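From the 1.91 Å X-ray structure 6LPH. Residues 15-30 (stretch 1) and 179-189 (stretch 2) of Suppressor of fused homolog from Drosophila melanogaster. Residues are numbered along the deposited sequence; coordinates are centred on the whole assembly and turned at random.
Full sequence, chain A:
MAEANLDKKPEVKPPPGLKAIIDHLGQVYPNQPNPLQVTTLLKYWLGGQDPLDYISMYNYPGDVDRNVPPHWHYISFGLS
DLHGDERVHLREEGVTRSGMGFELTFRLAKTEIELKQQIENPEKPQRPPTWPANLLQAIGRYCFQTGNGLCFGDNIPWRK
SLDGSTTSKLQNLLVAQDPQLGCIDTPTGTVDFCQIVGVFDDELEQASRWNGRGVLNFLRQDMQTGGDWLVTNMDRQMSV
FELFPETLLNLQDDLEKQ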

# COMPACT_ATOMS: atom_id res chain seq x y z
N PRO A 15 -14.04 -17.61 2.58
CA PRO A 15 -12.74 -17.83 3.21
C PRO A 15 -12.59 -16.87 4.38
O PRO A 15 -12.76 -15.66 4.21
N PRO A 16 -12.31 -17.41 5.58
CA PRO A 16 -12.48 -16.69 6.84
C PRO A 16 -11.53 -15.51 7.04
O PRO A 16 -11.93 -14.50 7.65
N GLY A 17 -10.30 -15.63 6.56
CA GLY A 17 -9.36 -14.52 6.64
C GLY A 17 -9.81 -13.41 5.71
O GLY A 17 -9.89 -12.23 6.11
N LEU A 18 -10.10 -13.76 4.47
CA LEU A 18 -10.58 -12.77 3.48
C LEU A 18 -11.84 -12.07 4.03
O LEU A 18 -11.91 -10.84 4.06
N LYS A 19 -12.80 -12.84 4.53
CA LYS A 19 -14.07 -12.27 5.05
C LYS A 19 -13.84 -11.26 6.20
O LYS A 19 -14.49 -10.20 6.24
N ALA A 20 -12.95 -11.58 7.15
CA ALA A 20 -12.61 -10.67 8.27
C ALA A 20 -12.07 -9.32 7.78
O ALA A 20 -12.46 -8.25 8.27
N ILE A 21 -11.18 -9.38 6.81
CA ILE A 21 -10.60 -8.16 6.26
C ILE A 21 -11.67 -7.35 5.53
O ILE A 21 -11.79 -6.15 5.77
N ILE A 22 -12.45 -8.01 4.66
CA ILE A 22 -13.57 -7.35 3.93
C ILE A 22 -14.57 -6.72 4.88
O ILE A 22 -15.01 -5.58 4.67
N ASP A 23 -14.92 -7.45 5.95
CA ASP A 23 -15.79 -6.90 6.98
C ASP A 23 -15.21 -5.66 7.66
O ASP A 23 -15.91 -4.64 7.81
N HIS A 24 -13.95 -5.72 8.05
CA HIS A 24 -13.24 -4.55 8.59
C HIS A 24 -13.26 -3.37 7.64
O HIS A 24 -13.55 -2.24 8.06
N LEU A 25 -12.94 -3.62 6.37
CA LEU A 25 -13.00 -2.53 5.36
C LEU A 25 -14.41 -1.98 5.17
O LEU A 25 -14.59 -0.78 4.89
N GLY A 26 -15.42 -2.85 5.32
CA GLY A 26 -16.83 -2.40 5.22
C GLY A 26 -17.24 -1.41 6.32
O GLY A 26 -18.10 -0.53 6.12
N GLN A 27 -16.61 -1.55 7.48
CA GLN A 27 -16.89 -0.68 8.62
C GLN A 27 -16.20 0.66 8.44
O GLN A 27 -16.69 1.70 8.88
N VAL A 28 -15.03 0.61 7.82
CA VAL A 28 -14.22 1.79 7.63
C VAL A 28 -14.74 2.57 6.41
O VAL A 28 -14.73 3.80 6.38
N TYR A 29 -15.24 1.86 5.42
CA TYR A 29 -15.73 2.49 4.18
C TYR A 29 -17.16 2.05 3.91
O TYR A 29 -17.41 1.36 2.92
N PRO A 30 -18.11 2.42 4.80
CA PRO A 30 -19.50 1.97 4.62
C PRO A 30 -20.12 2.48 3.32
O PRO A 30 -20.99 1.82 2.74
N PRO A 179 -3.30 4.26 9.87
CA PRO A 179 -4.03 5.02 10.90
C PRO A 179 -5.53 4.66 10.99
O PRO A 179 -6.11 4.75 12.07
N GLN A 180 -6.13 4.27 9.87
CA GLN A 180 -7.55 3.88 9.82
C GLN A 180 -7.73 2.42 10.19
O GLN A 180 -8.65 2.05 10.94
N LEU A 181 -6.87 1.58 9.62
CA LEU A 181 -7.13 0.13 9.69
C LEU A 181 -6.56 -0.51 10.94
O LEU A 181 -7.12 -1.48 11.44
N GLY A 182 -5.44 0.04 11.42
CA GLY A 182 -4.80 -0.47 12.64
C GLY A 182 -4.44 -1.95 12.55
O GLY A 182 -3.87 -2.42 11.57
N CYS A 183 -4.79 -2.71 13.58
CA CYS A 183 -4.44 -4.12 13.63
C CYS A 183 -5.70 -4.84 14.09
O CYS A 183 -6.41 -4.33 14.93
N ILE A 184 -6.00 -6.00 13.50
CA ILE A 184 -7.22 -6.72 13.85
C ILE A 184 -6.95 -8.20 14.13
O ILE A 184 -5.91 -8.75 13.70
N ASP A 185 -7.89 -8.83 14.82
CA ASP A 185 -7.86 -10.26 15.03
C ASP A 185 -8.80 -10.82 13.98
O ASP A 185 -9.76 -10.15 13.58
N THR A 186 -8.52 -12.03 13.50
CA THR A 186 -9.40 -12.68 12.53
C THR A 186 -9.50 -14.14 12.89
O THR A 186 -8.72 -14.61 13.71
N PRO A 187 -10.48 -14.86 12.29
CA PRO A 187 -10.53 -16.30 12.53
C PRO A 187 -9.21 -17.00 12.25
O PRO A 187 -8.90 -17.99 12.93
N THR A 188 -8.41 -16.51 11.29
CA THR A 188 -7.12 -17.18 11.00
C THR A 188 -5.92 -16.55 11.73
O THR A 188 -4.78 -16.93 11.48
N GLY A 189 -6.14 -15.60 12.63
CA GLY A 189 -5.01 -15.01 13.32
C GLY A 189 -4.99 -13.50 13.25
O GLY A 189 -5.92 -12.90 12.73

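Packing of helix 16-28 against the segment 179-189 in Suppressor of fused homolog. The helix runs at 138° to strand 183-186, and the contact buries 611 Å² in total. Pro-16, Ala-20, His-24 and Val-28, spaced four apart along one side of the helix, point their CA-to-CB bonds toward the other stretch. His-24 is the polar anchor. With chi1 t (-170°) and chi2 at 49°, these angles carry its ring to the other stretch, and NE2 donates a hydrogen bond to the backbone O of Leu-181 (2.8 Å, N-H...O angle 153°), so NE2 carries a proton. The acceptor sits near the ring plane, which leaves a face free for Ile-184: chi1 p (68°) sets its CG2 3.5 Å from the centroid of the His-24 ring and 10° off the normal, a CH-pi contact, while chi2 t extends CD1 to 4.2 Å from Ala-20 O. Leu-181 leaves its backbone sideways, but its m,t rotamer brings CD2 to 3.8 Å from CD2 of Leu-25, also m,t, and 3.9 Å from CG2 of Val-28. Val-28 is t (169°); its CG1 lies 3.4 Å from NE2 of Gln-180, and both its methyls lie near CD2 of Leu-181. Gln-180 has chi1 between wells (-112°), then an extended chi2; its OE1 lies 3.5 Å from OH of Tyr-29, and both atoms are hydrogen-bonded elsewhere in the structure. Toward the start of the helix the side chains are smaller. Ala-20 CB meets Thr-186 CB at 3.5 Å and Pro-187 CD at 3.9 Å, and Pro-16 CB touches Pro-187 CB at 3.8 Å. Gly-17 lets Thr-188 OG1 approach its CA to 3.7 Å; a CB there would lie only 3.0 Å from that oxygen. Thr-186, chi1 p, turns OG1 back into its own type I turn, donating to Gly-189 O (2.8 Å).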

# COMPACT_ATOMS: atom_id res chain seq x y z
CB PRO A 15 -11.73 -17.58 2.09
CG PRO A 15 -12.53 -17.25 0.86
CD PRO A 15 -13.91 -16.88 1.30
CB PRO A 16 -12.24 -17.77 7.92
CG PRO A 16 -12.00 -19.04 7.20
CD PRO A 16 -11.75 -18.76 5.76
CB LEU A 18 -10.88 -13.48 2.16
CG LEU A 18 -10.77 -12.82 0.78
CD1 LEU A 18 -11.69 -13.60 -0.13
CD2 LEU A 18 -11.08 -11.35 0.74
CB LYS A 19 -15.05 -13.39 5.48
CG LYS A 19 -16.42 -12.88 5.95
CD LYS A 19 -17.35 -13.99 6.42
CE LYS A 19 -18.80 -13.50 6.45
NZ LYS A 19 -18.94 -12.26 7.25
CB ALA A 20 -11.59 -11.31 9.19
CB ILE A 21 -9.38 -8.46 5.35
CG1 ILE A 21 -8.25 -9.10 6.21
CG2 ILE A 21 -8.90 -7.18 4.67
CD1 ILE A 21 -7.12 -9.73 5.39
CB ILE A 22 -14.30 -8.34 2.98
CG1 ILE A 22 -13.37 -8.81 1.85
CG2 ILE A 22 -15.61 -7.75 2.43
CD1 ILE A 22 -12.83 -7.72 0.98
CB ASP A 23 -16.17 -7.97 8.00
CG ASP A 23 -17.11 -9.01 7.42
OD1 ASP A 23 -17.33 -10.07 8.04
OD2 ASP A 23 -17.65 -8.77 6.31
CB HIS A 24 -11.79 -4.92 8.90
CG HIS A 24 -11.05 -3.88 9.67
ND1 HIS A 24 -11.55 -3.30 10.79
CD2 HIS A 24 -9.78 -3.32 9.48
CE1 HIS A 24 -10.65 -2.41 11.27
NE2 HIS A 24 -9.57 -2.43 10.48
CB LEU A 25 -12.42 -2.98 4.02
CG LEU A 25 -10.91 -3.26 4.02
CD1 LEU A 25 -10.43 -3.89 2.71
CD2 LEU A 25 -10.16 -1.96 4.31
CB GLN A 27 -16.34 -1.30 9.90
CG GLN A 27 -17.00 -2.61 10.29
CD GLN A 27 -18.29 -2.43 11.06
OE1 GLN A 27 -18.44 -3.00 12.14
NE2 GLN A 27 -19.21 -1.65 10.53
CB VAL A 28 -12.72 1.40 7.49
CG1 VAL A 28 -11.86 2.58 7.02
CG2 VAL A 28 -12.19 0.90 8.82
CB TYR A 29 -14.85 2.06 2.99
CG TYR A 29 -13.50 2.76 2.90
CD1 TYR A 29 -12.30 2.08 3.20
CD2 TYR A 29 -13.41 4.09 2.47
CE1 TYR A 29 -11.08 2.71 3.10
CE2 TYR A 29 -12.19 4.74 2.38
CZ TYR A 29 -11.02 4.04 2.69
OH TYR A 29 -9.80 4.66 2.60
CB PRO A 30 -20.23 2.58 5.83
CG PRO A 30 -19.36 3.70 6.30
CD PRO A 30 -17.95 3.29 5.99
CB PRO A 179 -3.85 6.49 10.43
CG PRO A 179 -3.63 6.39 8.96
CD PRO A 179 -2.89 5.10 8.73
CB GLN A 180 -8.04 3.98 8.38
CG GLN A 180 -9.03 5.04 8.16
CD GLN A 180 -9.36 5.17 6.70
OE1 GLN A 180 -8.56 4.82 5.82
NE2 GLN A 180 -10.56 5.69 6.43
CB LEU A 181 -6.64 -0.60 8.45
CG LEU A 181 -7.22 -0.07 7.13
CD1 LEU A 181 -6.75 -0.94 5.97
CD2 LEU A 181 -8.73 -0.00 7.20
CB CYS A 183 -3.28 -4.34 14.62
SG CYS A 183 -1.80 -3.32 14.31
CB ILE A 184 -8.29 -6.64 12.74
CG1 ILE A 184 -7.84 -7.43 11.49
CG2 ILE A 184 -8.62 -5.18 12.37
CD1 ILE A 184 -8.89 -7.45 10.37
CB ASP A 185 -8.39 -10.61 16.42
CG ASP A 185 -8.14 -12.07 16.80
OD1 ASP A 185 -7.26 -12.71 16.18
OD2 ASP A 185 -8.80 -12.59 17.74
CB THR A 186 -8.87 -12.56 11.07
OG1 THR A 186 -7.85 -13.55 10.82
CG2 THR A 186 -8.32 -11.15 10.76
CB PRO A 187 -11.60 -16.78 11.56
CG PRO A 187 -12.52 -15.60 11.43
CD PRO A 187 -11.68 -14.38 11.59
CB THR A 188 -6.82 -17.32 9.49
OG1 THR A 188 -6.79 -16.02 8.88
CG2 THR A 188 -7.87 -18.21 8.79